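Local coordinates for protein computational Design of Enzyme (Synthetic construct, PDB 3TP4) that is a computationally designed enzyme on a TIM-barrel scaffold of the glycosyl hydrolase family 26 type, probably intended to carry an activated serine in a catalytic triad, at residues Phe213-Gly218 and Phe239-Gly244; Asp25-Glu30 and Arg315-Glu320; Thr40-Thr45 and Thr321-Asp326. All blocks are in the same frame, centred on the assembly; numbering follows the deposited sequence.

Interaction 1 of 3, residues Phe213-Gly218 and Phe239-Gly244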
# COMPACT_ATOMS: atom_id res chain seq x y z
N PHE A 213 -11.31 -2.77 -2.03
CA PHE A 213 -9.87 -2.60 -1.83
C PHE A 213 -9.10 -3.92 -1.73
O PHE A 213 -9.54 -4.89 -1.08
CB PHE A 213 -9.57 -1.79 -0.56
CG PHE A 213 -9.68 -0.30 -0.71
CD1 PHE A 213 -10.09 0.26 -1.90
CD2 PHE A 213 -9.36 0.54 0.34
CE1 PHE A 213 -10.18 1.63 -2.04
CE2 PHE A 213 -9.46 1.90 0.22
CZ PHE A 213 -9.87 2.45 -0.98
N LEU A 214 -7.94 -3.94 -2.37
CA LEU A 214 -6.87 -4.88 -2.06
C LEU A 214 -5.81 -4.04 -1.34
O LEU A 214 -5.63 -2.87 -1.66
CB LEU A 214 -6.29 -5.49 -3.34
CG LEU A 214 -7.28 -6.33 -4.16
CD1 LEU A 214 -6.63 -6.87 -5.44
CD2 LEU A 214 -7.86 -7.48 -3.30
N TYR A 215 -5.13 -4.62 -0.37
CA TYR A 215 -4.25 -3.84 0.50
C TYR A 215 -2.78 -4.10 0.20
O TYR A 215 -2.32 -5.23 0.30
CB TYR A 215 -4.58 -4.09 1.97
CG TYR A 215 -5.92 -3.49 2.35
CD1 TYR A 215 -7.09 -4.24 2.27
CD2 TYR A 215 -6.01 -2.17 2.74
CE1 TYR A 215 -8.32 -3.70 2.59
CE2 TYR A 215 -7.23 -1.60 3.06
CZ TYR A 215 -8.38 -2.37 2.99
OH TYR A 215 -9.58 -1.81 3.31
N ALA A 216 -2.07 -3.05 -0.17
CA ALA A 216 -0.66 -3.18 -0.51
C ALA A 216 0.23 -2.58 0.58
O ALA A 216 -0.14 -1.61 1.25
CB ALA A 216 -0.37 -2.51 -1.87
N TRP A 217 1.40 -3.19 0.75
CA TRP A 217 2.41 -2.72 1.68
C TRP A 217 3.77 -2.98 1.06
O TRP A 217 4.06 -4.10 0.64
CB TRP A 217 2.32 -3.49 3.00
CG TRP A 217 3.56 -3.40 3.88
CD1 TRP A 217 3.87 -2.42 4.79
CD2 TRP A 217 4.63 -4.36 3.95
NE1 TRP A 217 5.08 -2.72 5.42
CE2 TRP A 217 5.56 -3.89 4.91
CE3 TRP A 217 4.90 -5.56 3.28
CZ2 TRP A 217 6.73 -4.60 5.22
CZ3 TRP A 217 6.06 -6.25 3.58
CH2 TRP A 217 6.96 -5.77 4.55
N GLY A 218 4.61 -1.95 0.98
CA GLY A 218 5.99 -2.12 0.56
C GLY A 218 6.86 -1.26 1.45
O GLY A 218 6.58 -0.07 1.61
N PHE A 239 -3.55 -8.74 7.08
CA PHE A 239 -3.69 -7.31 6.77
C PHE A 239 -3.15 -6.87 5.41
O PHE A 239 -3.46 -5.77 4.95
CB PHE A 239 -3.02 -6.48 7.87
CG PHE A 239 -3.67 -6.67 9.21
CD1 PHE A 239 -4.82 -5.97 9.53
CD2 PHE A 239 -3.16 -7.57 10.13
CE1 PHE A 239 -5.46 -6.15 10.75
CE2 PHE A 239 -3.78 -7.75 11.37
CZ PHE A 239 -4.93 -7.03 11.67
N VAL A 240 -2.36 -7.72 4.76
CA VAL A 240 -1.71 -7.37 3.50
C VAL A 240 -2.06 -8.37 2.38
O VAL A 240 -1.96 -9.58 2.59
CB VAL A 240 -0.17 -7.38 3.67
CG1 VAL A 240 0.52 -7.09 2.33
CG2 VAL A 240 0.26 -6.36 4.73
N ASP A 241 -2.49 -7.86 1.23
CA ASP A 241 -2.72 -8.70 0.04
C ASP A 241 -1.52 -8.72 -0.92
O ASP A 241 -1.22 -9.74 -1.54
CB ASP A 241 -3.93 -8.21 -0.75
CG ASP A 241 -5.25 -8.35 0.00
OD1 ASP A 241 -5.57 -9.48 0.46
OD2 ASP A 241 -5.97 -7.33 0.11
N VAL A 242 -0.86 -7.57 -1.04
CA VAL A 242 0.22 -7.37 -2.04
C VAL A 242 1.49 -6.88 -1.35
O VAL A 242 1.47 -5.85 -0.67
CB VAL A 242 -0.18 -6.32 -3.11
CG1 VAL A 242 1.01 -6.01 -4.05
CG2 VAL A 242 -1.40 -6.78 -3.92
N LEU A 243 2.59 -7.60 -1.56
CA LEU A 243 3.87 -7.25 -0.96
C LEU A 243 4.71 -6.52 -1.99
O LEU A 243 4.89 -7.01 -3.11
CB LEU A 243 4.61 -8.52 -0.53
CG LEU A 243 3.84 -9.46 0.39
CD1 LEU A 243 4.56 -10.79 0.50
CD2 LEU A 243 3.69 -8.83 1.74
N GLY A 244 5.25 -5.37 -1.60
CA GLY A 244 5.92 -4.49 -2.55
C GLY A 244 7.41 -4.27 -2.35
O GLY A 244 8.04 -4.88 -1.49
O HOH W 1 -8.61 -7.22 0.56
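Two neighbouring parallel strands of the TIM barrel, 213-217 and 242-249, are zipped together here as the two strands of a beta-alpha-beta unit. The tight part runs from Y215 to G244. Y215 O receives two backbone donors, D241 N at 2.8 Å in the carbonyl plane and V242 N from above it. W217 N meets V242 O almost along its C=O axis, and W217 O takes G244 N at 2.8 Å. Side chains fill in on both faces of the sheet: A216 CB against V242 CB on one, and on the other the rim of the W217 indole, at CE3, touching L243 CD2 at 3.8 Å. W217 CB also leans on V240 CG2. On the N-terminal side of Y215 the backbone pairing stops, and a side chain and one water take over. D241, its CG anti to the carbonyl carbon (chi1 -66°), brings OD2 up to Y215 N at 2.9 Å, which it meets through its anti lone pair; its OD1 is held by V9 N. F239 O, buried near Y215 CB, has no polar partner. One water joins the segments beside L214, donating to F213 O at 3.0 Å and to D241 OD2 at 2.7 Å.

Interaction 2 of 3, residues Asp25-Glu30 and Arg315-Glu320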
# COMPACT_ATOMS: atom_id res chain seq x y z
N ASP A 25 -2.04 -12.57 -9.04
CA ASP A 25 -1.20 -13.72 -8.69
C ASP A 25 -0.89 -14.54 -9.95
O ASP A 25 0.24 -14.97 -10.15
CB ASP A 25 -1.87 -14.60 -7.63
CG ASP A 25 -0.91 -15.62 -7.02
OD1 ASP A 25 0.29 -15.30 -6.83
OD2 ASP A 25 -1.36 -16.75 -6.73
N GLY A 26 -1.90 -14.73 -10.79
CA GLY A 26 -1.76 -15.56 -11.97
C GLY A 26 -0.81 -15.03 -13.02
O GLY A 26 -0.19 -15.80 -13.76
N VAL A 27 -0.66 -13.71 -13.08
CA VAL A 27 0.23 -13.12 -14.08
C VAL A 27 1.70 -13.26 -13.69
O VAL A 27 2.58 -13.19 -14.55
CB VAL A 27 -0.14 -11.63 -14.35
CG1 VAL A 27 0.50 -10.72 -13.31
CG2 VAL A 27 0.28 -11.23 -15.75
N ARG A 28 1.98 -13.46 -12.41
CA ARG A 28 3.36 -13.49 -11.93
C ARG A 28 4.21 -14.51 -12.69
O ARG A 28 3.90 -15.69 -12.71
CB ARG A 28 3.39 -13.73 -10.42
CG ARG A 28 2.66 -12.61 -9.65
CD ARG A 28 2.51 -12.92 -8.18
NE ARG A 28 3.80 -13.16 -7.57
CZ ARG A 28 4.04 -14.10 -6.65
NH1 ARG A 28 3.06 -14.90 -6.23
NH2 ARG A 28 5.27 -14.25 -6.17
N GLY A 29 5.28 -14.02 -13.32
CA GLY A 29 6.15 -14.87 -14.11
C GLY A 29 5.76 -14.97 -15.58
O GLY A 29 6.56 -15.41 -16.40
N GLU A 30 4.54 -14.57 -15.92
CA GLU A 30 4.06 -14.63 -17.30
C GLU A 30 4.27 -13.29 -18.00
O GLU A 30 4.66 -13.22 -19.15
CB GLU A 30 2.59 -15.03 -17.35
CG GLU A 30 2.31 -16.42 -16.79
CD GLU A 30 3.09 -17.50 -17.50
OE1 GLU A 30 3.00 -17.58 -18.75
OE2 GLU A 30 3.81 -18.27 -16.82
N ARG A 315 8.72 -13.37 -10.89
CA ARG A 315 7.41 -13.63 -10.28
C ARG A 315 6.84 -12.41 -9.54
O ARG A 315 6.51 -12.46 -8.35
CB ARG A 315 7.42 -14.90 -9.42
CG ARG A 315 7.56 -16.17 -10.27
CD ARG A 315 7.58 -17.46 -9.42
NE ARG A 315 6.40 -17.52 -8.56
CZ ARG A 315 5.15 -17.64 -9.00
NH1 ARG A 315 4.90 -17.74 -10.30
NH2 ARG A 315 4.15 -17.66 -8.13
N ASN A 316 6.72 -11.32 -10.28
CA ASN A 316 6.21 -10.06 -9.75
C ASN A 316 5.20 -9.41 -10.69
O ASN A 316 5.42 -9.32 -11.89
CB ASN A 316 7.38 -9.14 -9.42
CG ASN A 316 8.01 -9.49 -8.09
OD1 ASN A 316 7.37 -9.35 -7.06
ND2 ASN A 316 9.24 -10.01 -8.11
N ALA A 317 4.07 -8.99 -10.13
CA ALA A 317 2.86 -8.72 -10.90
C ALA A 317 2.86 -7.41 -11.69
O ALA A 317 2.30 -7.35 -12.77
CB ALA A 317 1.65 -8.78 -10.00
N TYR A 318 3.46 -6.37 -11.12
CA TYR A 318 3.52 -5.07 -11.79
C TYR A 318 4.71 -4.25 -11.34
O TYR A 318 5.39 -4.59 -10.36
CB TYR A 318 2.20 -4.29 -11.63
CG TYR A 318 1.78 -3.95 -10.20
CD1 TYR A 318 0.93 -4.79 -9.49
CD2 TYR A 318 2.19 -2.77 -9.58
CE1 TYR A 318 0.52 -4.49 -8.20
CE2 TYR A 318 1.78 -2.44 -8.27
CZ TYR A 318 0.94 -3.31 -7.59
OH TYR A 318 0.54 -3.03 -6.30
N MSE A 319 4.98 -3.17 -12.07
CA MSE A 319 6.05 -2.25 -11.72
C MSE A 319 5.65 -0.85 -12.19
O MSE A 319 5.44 -0.62 -13.38
CB MSE A 319 7.36 -2.67 -12.38
CG MSE A 319 7.27 -2.73 -13.89
SE MSE A 319 8.80 -3.70 -14.63
CE MSE A 319 10.26 -2.52 -14.06
N GLU A 320 5.53 0.07 -11.24
CA GLU A 320 5.01 1.41 -11.52
C GLU A 320 6.12 2.44 -11.40
O GLU A 320 6.89 2.42 -10.44
CB GLU A 320 3.87 1.74 -10.54
CG GLU A 320 3.22 3.10 -10.83
CD GLU A 320 2.36 3.61 -9.67
OE1 GLU A 320 1.83 2.79 -8.89
OE2 GLU A 320 2.21 4.84 -9.56
O HOH W 2 1.83 -17.18 -11.27
O HOH W 3 5.27 -11.36 -13.89
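R28 and R315 carry the joining between helix 15-27 and the loop that leads into barrel strand 318-321. The R28 side chain is bent at chi3 (57°), and R315 O is held by two of its nitrogens: NE at 2.9 Å, from well above the carbonyl plane, and NH2 at 3.1 Å, in that plane and on a lone pair. The third nitrogen, NH1, makes a salt bridge to D25 OD1 at 2.9 Å, which lies in the guanidinium plane. R315 approaches over one face of this group, its own guanidinium turned 52° from it, so that R315 NH2 comes within 3.5 Å of R28 NH1. D272 on helix 254-274 probably offsets the two like charges, its OD1 forming salt bridges with both of these nitrogens. R315 NH1 donates to a water that also lies 2.9 Å from D25 O. A second water accepts from G29 N at 2.7 Å and lies close to N316 O, linking the backbones; the positive phi of G29 (91°) would be strained with a side chain. Behind the polar groups, V27 CG1 and R28 CG both rest on A317 CB at 4.0 Å. With two arginines meeting around one carboxylate of D272 and a second from D25, the pair is probably held fully protonated, and the closeness of the guanidiniums would depend on those acids.

Interaction 3 of 3, residues Thr40-Thr45 and Thr321-Asp326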
# COMPACT_ATOMS: atom_id res chain seq x y z
N THR A 40 -2.77 9.91 -16.73
CA THR A 40 -3.69 10.71 -17.53
C THR A 40 -3.95 12.09 -16.92
O THR A 40 -4.82 12.82 -17.39
CB THR A 40 -5.05 10.01 -17.77
OG1 THR A 40 -5.66 9.69 -16.51
CG2 THR A 40 -4.88 8.74 -18.60
N SER A 41 -3.20 12.44 -15.89
CA SER A 41 -3.42 13.70 -15.17
C SER A 41 -2.23 14.65 -15.26
O SER A 41 -2.39 15.86 -15.12
CB SER A 41 -3.79 13.42 -13.70
OG SER A 41 -2.81 12.62 -13.06
N SER A 42 -1.04 14.10 -15.48
CA SER A 42 0.16 14.90 -15.69
C SER A 42 0.90 14.38 -16.93
O SER A 42 1.21 13.20 -16.99
CB SER A 42 1.10 14.81 -14.49
OG SER A 42 0.41 15.10 -13.28
N GLY A 43 1.15 15.26 -17.90
CA GLY A 43 1.86 14.86 -19.11
C GLY A 43 2.66 15.99 -19.74
O GLY A 43 2.30 17.16 -19.60
N LEU A 44 3.75 15.64 -20.42
CA LEU A 44 4.54 16.63 -21.14
C LEU A 44 4.16 16.69 -22.61
O LEU A 44 4.52 17.63 -23.30
CB LEU A 44 6.04 16.34 -21.04
CG LEU A 44 6.60 15.87 -19.70
CD1 LEU A 44 8.10 16.12 -19.67
CD2 LEU A 44 5.93 16.59 -18.56
N THR A 45 3.43 15.68 -23.09
CA THR A 45 3.09 15.64 -24.51
C THR A 45 1.59 15.74 -24.72
O THR A 45 1.12 15.73 -25.86
CB THR A 45 3.56 14.33 -25.18
OG1 THR A 45 2.74 13.25 -24.75
CG2 THR A 45 5.00 14.04 -24.85
N THR A 321 6.21 3.35 -12.37
CA THR A 321 7.20 4.42 -12.30
C THR A 321 6.51 5.78 -12.10
O THR A 321 5.28 5.87 -12.15
CB THR A 321 8.14 4.45 -13.53
OG1 THR A 321 9.37 5.12 -13.18
CG2 THR A 321 7.49 5.19 -14.70
N GLY A 322 7.30 6.81 -11.87
CA GLY A 322 6.79 8.05 -11.31
C GLY A 322 6.06 9.01 -12.24
O GLY A 322 6.00 8.82 -13.46
N GLU A 323 5.52 10.07 -11.65
CA GLU A 323 4.69 11.03 -12.37
C GLU A 323 5.49 11.90 -13.36
O GLU A 323 6.61 12.30 -13.08
CB GLU A 323 3.95 11.92 -11.36
CG GLU A 323 2.84 12.78 -11.96
CD GLU A 323 1.93 13.38 -10.89
OE1 GLU A 323 2.40 13.54 -9.75
OE2 GLU A 323 0.75 13.67 -11.19
N ASN A 324 4.89 12.19 -14.51
CA ASN A 324 5.51 13.09 -15.47
C ASN A 324 5.09 14.55 -15.23
O ASN A 324 4.21 15.06 -15.91
CB ASN A 324 5.17 12.66 -16.90
CG ASN A 324 6.12 11.60 -17.44
OD1 ASN A 324 6.75 10.87 -16.67
ND2 ASN A 324 6.26 11.54 -18.75
N ALA A 325 5.71 15.20 -14.26
CA ALA A 325 5.27 16.54 -13.84
C ALA A 325 5.68 17.61 -14.85
O ALA A 325 4.83 18.35 -15.34
CB ALA A 325 5.81 16.87 -12.47
N ASP A 326 6.97 17.69 -15.15
CA ASP A 326 7.47 18.69 -16.09
C ASP A 326 8.81 18.28 -16.68
O ASP A 326 9.36 17.24 -16.33
CB ASP A 326 7.58 20.05 -15.38
CG ASP A 326 8.33 19.95 -14.07
OD1 ASP A 326 9.41 19.33 -14.04
OD2 ASP A 326 7.83 20.49 -13.06
O HOH W 4 -1.98 12.73 -10.44
O HOH W 5 2.38 11.25 -15.21
O HOH W 6 2.54 17.80 -16.44
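The backbones of 41-44 and 323-326 run at 44° to each other, coming closest at G43 and N324, whose CA atoms are 5.5 Å apart. Both are irregular loops of the TIM barrel, following the C-terminal ends of adjacent parallel strands 32-37 and 318-321, where barrel enzymes carry their active sites. One direct hydrogen bond joins them: S42 OG donates to E323 OE2 at 2.6 Å. S42 reaches it with OG anti to the carbonyl carbon, and the hydroxyl comes in from above the carboxylate plane, 43° out of it. E323 gets there with CG anti to the backbone N (chi1 -168°) and an extended chain beyond, so that its CG also lies alongside S42 CB. The same OE2 receives a water at 3.0 Å, and this water accepts from S41 OG, so the carboxylate serves both serines. An alanine here in place of E323 removes the carboxylate, and with it the S42 bond and the water link to S41, and would probably loosen the hold of one loop on the other. E323 also touches the putative Ser-His-Glu triad of S70, H37 and E320, which makes it a possible second-shell residue of the designed site. Further along, contact is looser and more hydrated. N324 N donates to a water that lies 2.9 Å from S42 O, while the N324 amide group is tied outside the pair to D55, F331 and V332. L44 turns its isobutyl end to the backbone of 324-326: CD1 lies near D326 O, and CD2 packs on N324 O at 3.5 Å and on D326 CA at 3.6 Å.

How the interactions relate
From the N terminus, 25-30 comes first and 40-45 next, each waiting roughly 280 residues for its partner. Interaction 1 closes its short loop in between, 213-218 pairing with 239-244, and so lies wholly within the two long loops. Then 315-320 closes interaction 2 and the adjoining 321-326 closes interaction 3, so these two cross. Interactions 2 and 3 tie the loops before and after strand 318-321 to the segments before and after strand 32-37, its parallel neighbour. Interaction 1 binds strands 213-217 and 242-249; it touches interaction 2 where V242 CG1 packs on Y318 OH at 3.8 Å.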